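Local coordinates for succinylglutamate desuccinylase/aspartoacylase (PDB 3LWU), which binds a zinc ion and is probably a hydrolase of the succinylglutamate desuccinylase/aspartoacylase family, perhaps acting on ester bonds, at residues A[21-26]-A[42-47]; A[336-341]-A[353-358]; A[222-227]-A[234-239]; A[281-286]-A[295-300]; A[308-313]-A[380-385]. All coordinates share one frame; numbering follows the deposited sequence.

Contact 1 (A[21-26]-A[42-47]); sequences TKAIQS and PIYSFM
Q25 and Y44 lie side by side and point the same way, the amide plane turned 49° from the ring. Q25 CG is anti to the backbone N (chi1 -179°) and the chain beyond it is extended, which carries CD to 3.4 Å from Y44 CE1. Q25 NE2 and Y44 OH are 3.3 Å apart but poorly angled for a bond. Both turn to the second subunit instead: NE2 donates to D344 O there, while OH is hydrogen-bonded to I343 O and Y346 N. A phenylalanine in place of Y44 would probably leave those two backbone atoms of the second subunit without their shared partner. Further along, A23 sets its methyl over one face of F46, CB 4.1 Å from the ring centroid in a CH-pi contact, and K22 crosses the same ring at about a right angle. T21 OG1, itself hydrogen-bonded to E81, accepts from A23 N at 2.9 Å in an ST turn. Backbone bonds pair I24 with S45 and S26 with I43 in an antiparallel beta hairpin. Strand 38-46 bonds on its other side to strand 89-92, through L91 and I89, while helix 68-80 packs M77 against Y44 and F46, and L80 against F46.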
# COMPACT_ATOMS: atom_id res chain seq x y z
N THR A 21 12.30 23.03 -31.54
CA THR A 21 13.09 23.17 -30.29
C THR A 21 14.62 23.12 -30.47
O THR A 21 15.13 22.35 -31.27
CB THR A 21 12.75 22.12 -29.23
OG1 THR A 21 13.55 22.37 -28.06
CG2 THR A 21 13.07 20.72 -29.74
N LYS A 22 15.32 23.94 -29.69
CA LYS A 22 16.80 23.93 -29.63
C LYS A 22 17.32 22.74 -28.83
O LYS A 22 18.47 22.38 -28.98
CB LYS A 22 17.35 25.20 -28.94
CG LYS A 22 17.07 26.46 -29.67
CD LYS A 22 17.90 27.65 -29.20
CE LYS A 22 17.55 28.10 -27.80
NZ LYS A 22 17.73 29.58 -27.66
N ALA A 23 16.48 22.15 -27.99
CA ALA A 23 16.88 21.05 -27.11
C ALA A 23 17.25 19.78 -27.88
O ALA A 23 16.54 19.39 -28.81
CB ALA A 23 15.76 20.75 -26.11
N ILE A 24 18.36 19.16 -27.51
CA ILE A 24 18.67 17.79 -27.93
C ILE A 24 18.10 16.85 -26.85
O ILE A 24 18.41 17.01 -25.66
CB ILE A 24 20.19 17.54 -28.03
CG1 ILE A 24 20.89 18.56 -28.97
CG2 ILE A 24 20.45 16.10 -28.43
CD1 ILE A 24 20.06 19.03 -30.17
N GLN A 25 17.26 15.89 -27.26
CA GLN A 25 16.59 14.94 -26.35
C GLN A 25 17.32 13.60 -26.30
O GLN A 25 17.62 13.05 -27.33
CB GLN A 25 15.15 14.69 -26.78
CG GLN A 25 14.38 13.72 -25.85
CD GLN A 25 12.87 13.80 -26.01
OE1 GLN A 25 12.36 14.55 -26.83
NE2 GLN A 25 12.14 13.04 -25.19
N SER A 26 17.62 13.09 -25.11
CA SER A 26 18.16 11.73 -24.99
C SER A 26 17.47 11.06 -23.81
O SER A 26 16.47 11.58 -23.29
CB SER A 26 19.68 11.75 -24.80
OG SER A 26 20.02 12.59 -23.71
N PRO A 42 13.99 10.95 -19.23
CA PRO A 42 14.25 11.76 -20.41
C PRO A 42 15.16 12.94 -20.05
O PRO A 42 14.99 13.54 -19.01
CB PRO A 42 12.86 12.24 -20.82
CG PRO A 42 12.05 12.24 -19.57
CD PRO A 42 12.64 11.17 -18.69
N ILE A 43 16.13 13.22 -20.91
CA ILE A 43 17.12 14.26 -20.72
C ILE A 43 17.02 15.21 -21.93
O ILE A 43 16.99 14.78 -23.10
CB ILE A 43 18.56 13.66 -20.57
CG1 ILE A 43 18.62 12.64 -19.39
CG2 ILE A 43 19.62 14.74 -20.41
CD1 ILE A 43 18.41 13.24 -18.02
N TYR A 44 16.97 16.51 -21.62
CA TYR A 44 16.92 17.58 -22.60
C TYR A 44 18.13 18.44 -22.32
O TYR A 44 18.40 18.80 -21.17
CB TYR A 44 15.64 18.43 -22.42
CG TYR A 44 14.37 17.66 -22.67
CD1 TYR A 44 13.94 17.42 -23.96
CD2 TYR A 44 13.63 17.13 -21.63
CE1 TYR A 44 12.75 16.69 -24.22
CE2 TYR A 44 12.44 16.38 -21.88
CZ TYR A 44 12.02 16.18 -23.18
OH TYR A 44 10.85 15.50 -23.44
N SER A 45 18.83 18.79 -23.38
CA SER A 45 20.03 19.59 -23.26
C SER A 45 19.98 20.81 -24.17
O SER A 45 19.79 20.66 -25.37
CB SER A 45 21.25 18.70 -23.56
OG SER A 45 22.40 19.51 -23.62
N PHE A 46 20.11 22.01 -23.60
CA PHE A 46 20.30 23.22 -24.38
C PHE A 46 21.79 23.53 -24.36
O PHE A 46 22.35 23.89 -23.32
CB PHE A 46 19.51 24.41 -23.80
CG PHE A 46 18.00 24.34 -24.02
CD1 PHE A 46 17.20 23.58 -23.21
CD2 PHE A 46 17.39 25.05 -25.03
CE1 PHE A 46 15.83 23.51 -23.43
CE2 PHE A 46 16.05 25.02 -25.24
CZ PHE A 46 15.27 24.24 -24.45
N MSE A 47 22.45 23.35 -25.48
CA MSE A 47 23.91 23.55 -25.57
C MSE A 47 24.25 24.98 -25.37
O MSE A 47 23.64 25.81 -26.00
CB MSE A 47 24.41 23.29 -26.96
CG MSE A 47 24.85 21.92 -27.25
SE MSE A 47 25.60 22.09 -29.07
CE MSE A 47 24.66 20.42 -29.58

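Contact 2 (A[336-341]-A[353-358]); sequences PLVNIL and QAISLP
A classic beta bulge sets L337 and V338 together opposite I355. The carbonyl I355 O takes L337 N at 2.8 Å, in the carbonyl plane, and V338 N in a weak bond at 3.4 Å. The chain turns a corner at L337, and beyond it the antiparallel pairing is regular: I355 N reaches V338 O at 2.8 Å, almost straight in line with the carbonyl, and I340 and Q353 exchange backbone bonds, with I340 N 2.8 Å from Q353 O. One face of this hairpin is mainly apolar. V338 and I355 stand side by side, pointing the same way, with V338 CG2 3.8 Å from I355 CB. I355 CG1, beside its own backbone N (chi1 -61°), touches both V338 CG2 and I340 CD1, the latter at 3.9 Å. At the bulge end L337 CD1 meets L357 CD1 more loosely, at 4.4 Å. Strand 352-356 is outermost in its four-stranded antiparallel sheet within this chain, and strand 336-341 is bonded on its other side to strand 319-323, whose I321 and Y323 touch V338. Strand 377-382 adds L378 and Y379, and F313 of strand 310-314 packs on L337, I355 and L357.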
# COMPACT_ATOMS: atom_id res chain seq x y z
N PRO A 336 -4.81 29.95 16.51
CA PRO A 336 -4.92 28.51 16.31
C PRO A 336 -4.16 27.99 15.08
O PRO A 336 -4.18 28.57 14.00
CB PRO A 336 -6.45 28.29 16.17
CG PRO A 336 -6.97 29.53 15.57
CD PRO A 336 -6.09 30.64 16.24
N LEU A 337 -3.43 26.91 15.30
CA LEU A 337 -2.76 26.20 14.24
C LEU A 337 -3.72 25.16 13.64
O LEU A 337 -3.94 25.15 12.45
CB LEU A 337 -1.53 25.50 14.80
CG LEU A 337 -0.63 24.80 13.79
CD1 LEU A 337 0.27 25.85 13.06
CD2 LEU A 337 0.21 23.73 14.53
N VAL A 338 -4.25 24.28 14.49
CA VAL A 338 -5.29 23.31 14.09
C VAL A 338 -6.41 23.26 15.13
O VAL A 338 -6.23 23.67 16.28
CB VAL A 338 -4.75 21.88 13.94
CG1 VAL A 338 -3.64 21.84 12.93
CG2 VAL A 338 -4.32 21.30 15.26
N ASN A 339 -7.57 22.77 14.70
CA ASN A 339 -8.58 22.26 15.61
C ASN A 339 -8.61 20.75 15.47
O ASN A 339 -8.56 20.22 14.38
CB ASN A 339 -9.94 22.89 15.32
CG ASN A 339 -9.90 24.42 15.41
OD1 ASN A 339 -9.35 24.96 16.35
ND2 ASN A 339 -10.48 25.11 14.45
N ILE A 340 -8.68 20.04 16.59
CA ILE A 340 -8.85 18.60 16.57
C ILE A 340 -10.27 18.25 16.96
O ILE A 340 -10.75 18.66 18.01
CB ILE A 340 -7.90 17.93 17.58
CG1 ILE A 340 -6.45 18.41 17.35
CG2 ILE A 340 -7.99 16.41 17.47
CD1 ILE A 340 -5.43 17.73 18.28
N LEU A 341 -10.93 17.50 16.08
CA LEU A 341 -12.26 16.98 16.32
C LEU A 341 -12.13 15.54 16.79
O LEU A 341 -11.48 14.72 16.13
CB LEU A 341 -13.09 17.05 15.03
CG LEU A 341 -14.49 16.37 15.03
CD1 LEU A 341 -15.38 17.08 16.01
CD2 LEU A 341 -15.13 16.36 13.60
N GLN A 353 -10.99 20.80 20.13
CA GLN A 353 -9.90 21.44 20.85
C GLN A 353 -9.09 22.25 19.85
O GLN A 353 -8.63 21.71 18.82
CB GLN A 353 -9.03 20.37 21.57
CG GLN A 353 -7.81 20.93 22.32
CD GLN A 353 -6.87 19.85 22.96
OE1 GLN A 353 -6.73 18.72 22.48
NE2 GLN A 353 -6.23 20.23 24.05
N ALA A 354 -8.92 23.55 20.15
CA ALA A 354 -8.04 24.45 19.40
C ALA A 354 -6.63 24.21 19.88
O ALA A 354 -6.42 24.14 21.07
CB ALA A 354 -8.43 25.96 19.66
N ILE A 355 -5.68 24.06 18.97
CA ILE A 355 -4.28 23.88 19.36
C ILE A 355 -3.51 25.08 18.82
O ILE A 355 -3.60 25.36 17.62
CB ILE A 355 -3.64 22.60 18.73
CG1 ILE A 355 -4.36 21.33 19.16
CG2 ILE A 355 -2.13 22.50 19.14
CD1 ILE A 355 -4.30 21.08 20.66
N SER A 356 -2.76 25.79 19.68
CA SER A 356 -1.90 26.89 19.24
C SER A 356 -0.45 26.65 19.65
O SER A 356 -0.16 25.70 20.35
CB SER A 356 -2.38 28.22 19.80
OG SER A 356 -2.37 28.18 21.22
N LEU A 357 0.46 27.53 19.21
CA LEU A 357 1.89 27.41 19.52
C LEU A 357 2.30 28.52 20.46
O LEU A 357 1.69 29.59 20.45
CB LEU A 357 2.75 27.50 18.26
CG LEU A 357 2.48 26.36 17.28
CD1 LEU A 357 3.39 26.43 16.06
CD2 LEU A 357 2.61 24.98 17.98
N PRO A 358 3.33 28.28 21.29
CA PRO A 358 3.77 29.31 22.27
C PRO A 358 4.66 30.45 21.72
O PRO A 358 4.90 31.41 22.44
CB PRO A 358 4.53 28.49 23.33
CG PRO A 358 5.07 27.28 22.52
CD PRO A 358 3.95 26.96 21.53

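Contact 3 (A[222-227]-A[234-239]); sequences IPNSFG and TFCPWW
The loop 222-227 passes the helical segment 234-239 without a hydrogen bond between them, coming nearest where N224 CA lies 6.2 Å from C236 CA. The N224 amide stacks on the indole of W239, their planes 12° apart and the two side chains sliding past each other in opposite directions. N224 CB sits over the six-membered ring, 3.5 Å from its centroid, in a CH-pi contact; CG anti to the backbone N (chi1 -175°) then brings ND2 to 3.6 Å from W239 CG. An alanine at W239 would probably leave the N224 amide without the flat surface it rests on and more able to turn. This is the connection from strand 218-222 into helix 230-247 within the catalytic domain, whose family is related to the M14 zinc carboxypeptidases; the side chain of I222 is about 13 Å from the zinc ion. C236 turns its SG toward the loop, 3.6 Å from N224 OD1 and 3.7 Å from S225 O. F235 receives its neighbours at the ring edge: I222 CD1 lies 3.6 Å from CZ, and P223 O is near CE1. Outside the two segments, Y206 packs edge-to-face with W239, and N224 ND2 makes a weak hydrogen bond to E243.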
# COMPACT_ATOMS: atom_id res chain seq x y z
N ILE A 222 20.79 26.34 5.17
CA ILE A 222 21.30 25.07 5.66
C ILE A 222 22.84 25.10 5.85
O ILE A 222 23.55 25.81 5.14
CB ILE A 222 20.82 23.90 4.77
CG1 ILE A 222 21.49 23.89 3.40
CG2 ILE A 222 19.29 23.97 4.58
CD1 ILE A 222 21.01 22.76 2.49
N PRO A 223 23.35 24.34 6.83
CA PRO A 223 24.80 24.27 7.04
C PRO A 223 25.48 23.27 6.10
O PRO A 223 24.85 22.68 5.21
CB PRO A 223 24.89 23.78 8.49
CG PRO A 223 23.72 22.84 8.62
CD PRO A 223 22.62 23.46 7.77
N ASN A 224 26.78 23.09 6.33
CA ASN A 224 27.64 22.17 5.60
C ASN A 224 27.54 20.78 6.22
O ASN A 224 28.29 20.44 7.11
CB ASN A 224 29.09 22.63 5.72
CG ASN A 224 30.03 21.78 4.89
OD1 ASN A 224 29.57 20.89 4.13
ND2 ASN A 224 31.34 22.07 4.98
N SER A 225 26.60 19.99 5.74
CA SER A 225 26.26 18.77 6.43
C SER A 225 25.64 17.82 5.43
O SER A 225 24.73 18.22 4.70
CB SER A 225 25.26 19.11 7.55
OG SER A 225 25.24 18.09 8.51
N PHE A 226 26.12 16.57 5.40
CA PHE A 226 25.60 15.55 4.49
C PHE A 226 24.53 14.66 5.16
O PHE A 226 24.83 13.93 6.13
CB PHE A 226 26.73 14.66 3.93
CG PHE A 226 26.25 13.69 2.90
CD1 PHE A 226 26.14 14.07 1.56
CD2 PHE A 226 25.81 12.41 3.26
CE1 PHE A 226 25.64 13.18 0.61
CE2 PHE A 226 25.32 11.52 2.31
CZ PHE A 226 25.24 11.91 0.98
N GLY A 227 23.30 14.72 4.64
CA GLY A 227 22.18 13.91 5.19
C GLY A 227 21.52 13.05 4.12
O GLY A 227 20.39 12.63 4.26
N THR A 234 25.91 17.24 -3.80
CA THR A 234 26.44 18.11 -4.82
C THR A 234 27.38 19.17 -4.25
O THR A 234 28.47 19.34 -4.79
CB THR A 234 25.27 18.78 -5.57
OG1 THR A 234 24.70 17.82 -6.44
CG2 THR A 234 25.70 19.90 -6.36
N PHE A 235 26.97 19.87 -3.19
CA PHE A 235 27.76 20.99 -2.64
C PHE A 235 28.76 20.64 -1.56
O PHE A 235 29.77 21.32 -1.44
CB PHE A 235 26.89 22.19 -2.17
CG PHE A 235 25.96 21.94 -0.94
CD1 PHE A 235 26.47 21.93 0.38
CD2 PHE A 235 24.56 21.88 -1.10
CE1 PHE A 235 25.61 21.78 1.50
CE2 PHE A 235 23.67 21.73 0.03
CZ PHE A 235 24.21 21.67 1.32
N CYS A 236 28.50 19.61 -0.76
CA CYS A 236 29.38 19.32 0.38
C CYS A 236 30.83 19.12 -0.01
O CYS A 236 31.70 19.73 0.60
CB CYS A 236 28.89 18.12 1.19
SG CYS A 236 27.52 18.54 2.32
N PRO A 237 31.10 18.27 -1.01
CA PRO A 237 32.52 18.07 -1.34
C PRO A 237 33.19 19.36 -1.74
O PRO A 237 34.37 19.57 -1.39
CB PRO A 237 32.47 17.12 -2.54
CG PRO A 237 31.11 16.50 -2.49
CD PRO A 237 30.23 17.57 -1.95
N TRP A 238 32.46 20.22 -2.47
CA TRP A 238 33.04 21.50 -2.87
C TRP A 238 33.22 22.44 -1.68
O TRP A 238 34.22 23.14 -1.61
CB TRP A 238 32.26 22.17 -3.99
CG TRP A 238 32.28 21.41 -5.27
CD1 TRP A 238 31.34 20.55 -5.71
CD2 TRP A 238 33.29 21.44 -6.27
NE1 TRP A 238 31.69 20.03 -6.92
CE2 TRP A 238 32.89 20.56 -7.29
CE3 TRP A 238 34.49 22.13 -6.41
CZ2 TRP A 238 33.65 20.35 -8.43
CZ3 TRP A 238 35.25 21.91 -7.55
CH2 TRP A 238 34.81 21.04 -8.54
N TRP A 239 32.26 22.44 -0.75
CA TRP A 239 32.34 23.26 0.48
C TRP A 239 33.55 22.83 1.28
O TRP A 239 34.35 23.66 1.71
CB TRP A 239 31.05 23.11 1.32
CG TRP A 239 30.76 24.31 2.23
CD1 TRP A 239 31.66 25.28 2.63
CD2 TRP A 239 29.49 24.66 2.83
NE1 TRP A 239 31.03 26.19 3.44
CE2 TRP A 239 29.71 25.85 3.59
CE3 TRP A 239 28.20 24.08 2.83
CZ2 TRP A 239 28.67 26.49 4.31
CZ3 TRP A 239 27.17 24.71 3.57
CH2 TRP A 239 27.42 25.90 4.29

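Contact 4 (A[281-286]-A[295-300]); sequences ILAYLS and VNPASM
A283 presses its methyl against the flat peptide group that joins N296 to P297, with CB over the peptide face and 3.7 Å from both P297 N and P297 CA. No aromatic ring takes part in the contact; the CB of Y284 points away from 295-300. V295 carries most of the rest. Its CB comes 3.9 Å from S286 CB, while CG1, anti to the backbone N (chi1 177°), runs in beside the helix backbone at A283 and touches L282 CB at 4.3 Å. The peptide N-H of V295 points to S286 OG, 3.0 Å away and fairly straight at 159°. That hydroxyl is also bonded to E293 O, so S286 holds the connection at two places just before and at V295. The carbonyl of the same residue turns back to the helix: V295 O lies 3.4 Å from A283 CA in a CA-H...O contact and takes a hydrogen from a water at 2.6 Å, which gives its other hydrogen to A283 O. The contact thus fastens the segment leading from helix 271-287 toward strand 303-306 onto helix 271-287, which packs on helix 68-80 through I281 and L282. Chemically, the N-H and C=O of V295 are each satisfied, by a side-chain hydroxyl and a bridging water, so both backbone polar groups of V295 are paired where the chain passes the helix, with apolar contacts of V295 to L282 and A283, and of P297 to A283, beside them.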
# COMPACT_ATOMS: atom_id res chain seq x y z
N ILE A 281 13.74 31.24 -11.65
CA ILE A 281 14.89 30.46 -12.06
C ILE A 281 15.70 31.21 -13.13
O ILE A 281 16.91 31.26 -13.04
CB ILE A 281 14.53 29.02 -12.55
CG1 ILE A 281 14.01 28.18 -11.37
CG2 ILE A 281 15.77 28.36 -13.19
CD1 ILE A 281 13.45 26.73 -11.76
N LEU A 282 15.02 31.75 -14.13
CA LEU A 282 15.72 32.52 -15.18
C LEU A 282 16.41 33.76 -14.64
O LEU A 282 17.46 34.15 -15.13
CB LEU A 282 14.75 32.90 -16.30
CG LEU A 282 14.47 31.77 -17.28
CD1 LEU A 282 13.26 32.12 -18.15
CD2 LEU A 282 15.68 31.50 -18.19
N ALA A 283 15.81 34.38 -13.63
CA ALA A 283 16.45 35.50 -12.97
C ALA A 283 17.78 35.03 -12.43
O ALA A 283 18.79 35.68 -12.65
CB ALA A 283 15.57 36.08 -11.87
N TYR A 284 17.82 33.88 -11.75
CA TYR A 284 19.11 33.40 -11.22
C TYR A 284 20.13 33.02 -12.31
O TYR A 284 21.33 33.37 -12.21
CB TYR A 284 18.92 32.23 -10.23
CG TYR A 284 20.22 31.74 -9.67
CD1 TYR A 284 20.98 32.53 -8.81
CD2 TYR A 284 20.72 30.51 -10.03
CE1 TYR A 284 22.18 32.08 -8.31
CE2 TYR A 284 21.91 30.06 -9.53
CZ TYR A 284 22.65 30.83 -8.68
OH TYR A 284 23.86 30.37 -8.20
N LEU A 285 19.67 32.30 -13.34
CA LEU A 285 20.54 31.91 -14.45
C LEU A 285 21.07 33.14 -15.17
O LEU A 285 22.23 33.20 -15.58
CB LEU A 285 19.80 31.00 -15.46
CG LEU A 285 19.32 29.65 -14.93
CD1 LEU A 285 18.78 28.76 -16.06
CD2 LEU A 285 20.41 28.95 -14.12
N SER A 286 20.23 34.16 -15.30
CA SER A 286 20.70 35.43 -15.86
C SER A 286 21.84 35.98 -15.02
O SER A 286 22.93 36.25 -15.53
CB SER A 286 19.57 36.45 -15.91
OG SER A 286 20.03 37.68 -16.47
N VAL A 295 17.51 39.16 -16.93
CA VAL A 295 16.17 38.90 -16.46
C VAL A 295 16.15 39.27 -14.98
O VAL A 295 16.91 38.69 -14.19
CB VAL A 295 15.82 37.45 -16.62
CG1 VAL A 295 14.38 37.18 -16.05
CG2 VAL A 295 15.98 37.03 -18.11
N ASN A 296 15.34 40.25 -14.62
CA ASN A 296 15.28 40.72 -13.24
C ASN A 296 14.46 39.78 -12.35
O ASN A 296 13.49 39.20 -12.80
CB ASN A 296 14.67 42.12 -13.15
CG ASN A 296 15.63 43.21 -13.61
OD1 ASN A 296 16.86 43.14 -13.41
ND2 ASN A 296 15.07 44.27 -14.18
N PRO A 297 14.85 39.66 -11.07
CA PRO A 297 14.07 38.91 -10.08
C PRO A 297 12.71 39.56 -9.87
O PRO A 297 12.57 40.73 -10.09
CB PRO A 297 14.91 39.03 -8.80
CG PRO A 297 15.95 40.07 -9.04
CD PRO A 297 16.08 40.24 -10.52
N ALA A 298 11.71 38.81 -9.43
CA ALA A 298 10.41 39.38 -9.11
C ALA A 298 10.51 40.26 -7.86
O ALA A 298 11.39 40.05 -7.02
CB ALA A 298 9.35 38.27 -8.91
N SER A 299 9.63 41.26 -7.77
CA SER A 299 9.53 42.12 -6.60
C SER A 299 8.60 41.48 -5.63
O SER A 299 7.43 41.34 -5.93
CB SER A 299 8.93 43.47 -6.98
OG SER A 299 9.92 44.25 -7.60
N MSE A 300 9.11 41.10 -4.46
CA MSE A 300 8.28 40.51 -3.42
C MSE A 300 9.06 40.48 -2.14
O MSE A 300 10.27 40.46 -2.15
CB MSE A 300 7.85 39.06 -3.78
CG MSE A 300 9.01 38.14 -4.13
SE MSE A 300 8.49 36.28 -4.61
CE MSE A 300 9.08 35.51 -3.04
O HOH W 1 18.77 38.50 -12.36

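Contact 5 (A[308-313]-A[380-385]); sequences KDYKKF and KVMTNV
Y310 and K380 cross at about a right angle, with K380 CD 3.7 Å from Y310 CZ and K380 NZ 3.6 Å from Y310 CE2. Y310 CG is anti to its backbone N (chi1 -176°), which also brings CD1 to 3.7 Å from M382 CG. Y310 OH and K380 NZ both bond to one oxygen of an unidentified ligand, probably from the crystallisation liquor, that may mark a pocket; the K380 side chain is about 10 Å from those of the zinc ligands H63 and E66. K312 lies alongside K380; its ammonium forms a salt bridge with E377, and a sulfate of like origin is bound nearby. K311 and V381 exchange backbone bonds, K311 N to V381 O at 2.8 Å. Toward T383, D309 O is gripped twice: T383 OG1 donates at 2.6 Å onto a lone pair in the carbonyl plane, and T383 N at 3.0 Å. A weak bond from N384 ND2 to D309 OD1 and a water joining D309 OD2 to N384 O extend the hold. Strand 377-382 also pairs with strand 362-366, whose I364 touches Y310; strand 196-204 packs on Y310 and K380, strand 218-222 on Y310 and M382, and F166 of the third subunit meets F313 edge-to-face.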
# COMPACT_ATOMS: atom_id res chain seq x y z
N LYS A 308 17.95 25.01 11.91
CA LYS A 308 17.70 24.65 13.31
C LYS A 308 16.42 25.30 13.88
O LYS A 308 15.87 24.80 14.87
CB LYS A 308 18.90 25.02 14.21
CG LYS A 308 19.14 26.54 14.38
CD LYS A 308 20.40 26.87 15.28
CE LYS A 308 20.84 28.35 15.09
NZ LYS A 308 22.08 28.81 15.88
N ASP A 309 15.97 26.41 13.29
CA ASP A 309 14.74 27.09 13.71
C ASP A 309 13.47 26.62 12.97
O ASP A 309 12.38 27.16 13.23
CB ASP A 309 14.91 28.60 13.58
CG ASP A 309 15.94 29.16 14.55
OD1 ASP A 309 16.05 28.61 15.65
OD2 ASP A 309 16.63 30.15 14.23
N TYR A 310 13.59 25.64 12.07
CA TYR A 310 12.47 25.14 11.26
C TYR A 310 12.04 23.87 11.97
O TYR A 310 12.85 22.97 12.12
CB TYR A 310 12.96 24.82 9.85
CG TYR A 310 11.95 24.37 8.83
CD1 TYR A 310 10.69 24.96 8.73
CD2 TYR A 310 12.29 23.40 7.88
CE1 TYR A 310 9.78 24.56 7.77
CE2 TYR A 310 11.41 23.00 6.92
CZ TYR A 310 10.15 23.60 6.84
OH TYR A 310 9.27 23.19 5.89
N LYS A 311 10.78 23.80 12.42
CA LYS A 311 10.36 22.80 13.42
C LYS A 311 9.18 22.01 12.97
O LYS A 311 8.25 22.53 12.35
CB LYS A 311 9.97 23.49 14.75
CG LYS A 311 11.14 24.15 15.53
CD LYS A 311 12.04 23.09 16.20
CE LYS A 311 12.68 23.60 17.49
NZ LYS A 311 13.86 24.46 17.17
N LYS A 312 9.18 20.72 13.32
CA LYS A 312 8.07 19.85 13.04
C LYS A 312 7.13 19.78 14.23
O LYS A 312 7.53 19.40 15.32
CB LYS A 312 8.56 18.45 12.78
CG LYS A 312 9.53 18.28 11.65
CD LYS A 312 9.83 16.76 11.37
CE LYS A 312 8.57 15.96 11.05
NZ LYS A 312 8.00 16.33 9.75
N PHE A 313 5.88 20.12 14.02
CA PHE A 313 4.87 19.97 15.08
C PHE A 313 4.10 18.66 14.87
O PHE A 313 3.43 18.50 13.84
CB PHE A 313 3.91 21.17 15.12
CG PHE A 313 2.96 21.14 16.30
CD1 PHE A 313 3.38 21.48 17.56
CD2 PHE A 313 1.64 20.76 16.14
CE1 PHE A 313 2.50 21.45 18.66
CE2 PHE A 313 0.75 20.72 17.24
CZ PHE A 313 1.18 21.05 18.49
N LYS A 380 5.08 21.84 9.52
CA LYS A 380 6.42 22.38 9.74
C LYS A 380 6.32 23.89 9.71
O LYS A 380 5.67 24.45 8.81
CB LYS A 380 7.40 21.90 8.68
CG LYS A 380 7.73 20.42 8.70
CD LYS A 380 9.14 20.34 8.22
CE LYS A 380 9.57 19.11 7.53
NZ LYS A 380 10.99 19.47 7.15
N VAL A 381 6.94 24.54 10.69
CA VAL A 381 6.84 25.95 10.86
C VAL A 381 8.24 26.57 11.05
O VAL A 381 9.13 25.96 11.65
CB VAL A 381 5.93 26.32 12.06
CG1 VAL A 381 4.53 25.62 11.94
CG2 VAL A 381 6.63 26.00 13.38
N MSE A 382 8.44 27.76 10.50
CA MSE A 382 9.68 28.48 10.70
C MSE A 382 9.52 29.38 11.91
O MSE A 382 8.45 30.00 12.11
CB MSE A 382 10.00 29.36 9.49
CG MSE A 382 10.27 28.63 8.22
SE MSE A 382 10.66 29.96 6.88
CE MSE A 382 11.42 28.83 5.52
N THR A 383 10.57 29.45 12.71
CA THR A 383 10.60 30.35 13.85
C THR A 383 11.84 31.26 13.69
O THR A 383 12.72 30.97 12.89
CB THR A 383 10.67 29.55 15.20
OG1 THR A 383 11.86 28.76 15.23
CG2 THR A 383 9.48 28.60 15.33
N ASN A 384 11.90 32.35 14.45
CA ASN A 384 13.02 33.28 14.35
C ASN A 384 13.26 33.70 12.89
O ASN A 384 14.39 33.65 12.39
CB ASN A 384 14.27 32.67 15.01
CG ASN A 384 14.07 32.44 16.51
OD1 ASN A 384 13.47 33.26 17.18
ND2 ASN A 384 14.57 31.35 17.02
N VAL A 385 12.18 34.08 12.22
CA VAL A 385 12.19 34.45 10.82
C VAL A 385 12.67 35.89 10.72
O VAL A 385 12.45 36.68 11.61
CB VAL A 385 10.78 34.30 10.20
CG1 VAL A 385 10.75 34.70 8.75
CG2 VAL A 385 10.31 32.86 10.33
O HOH W 2 16.49 31.73 12.20

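From the N terminus, contact 1 closes a beta hairpin across fifteen residues, on the opposite side of the chain's centre from contacts 2 and 5. Contact 3 then closes a short loop, six residues between its segments, from strand 218-222 into helix 230-247, and contact 4 ties helix 271-287 to the chain that leaves it. These three stand in series and do not touch. Contact 5 closes a far longer loop of 66 residues, and contact 2 is nested inside it as a hairpin of its own; no contacts cross. Only contacts 2 and 5 meet, through F313 and V381, their centres about 17 Å apart, joining the small antiparallel sheet to the strands beside the unidentified ligand.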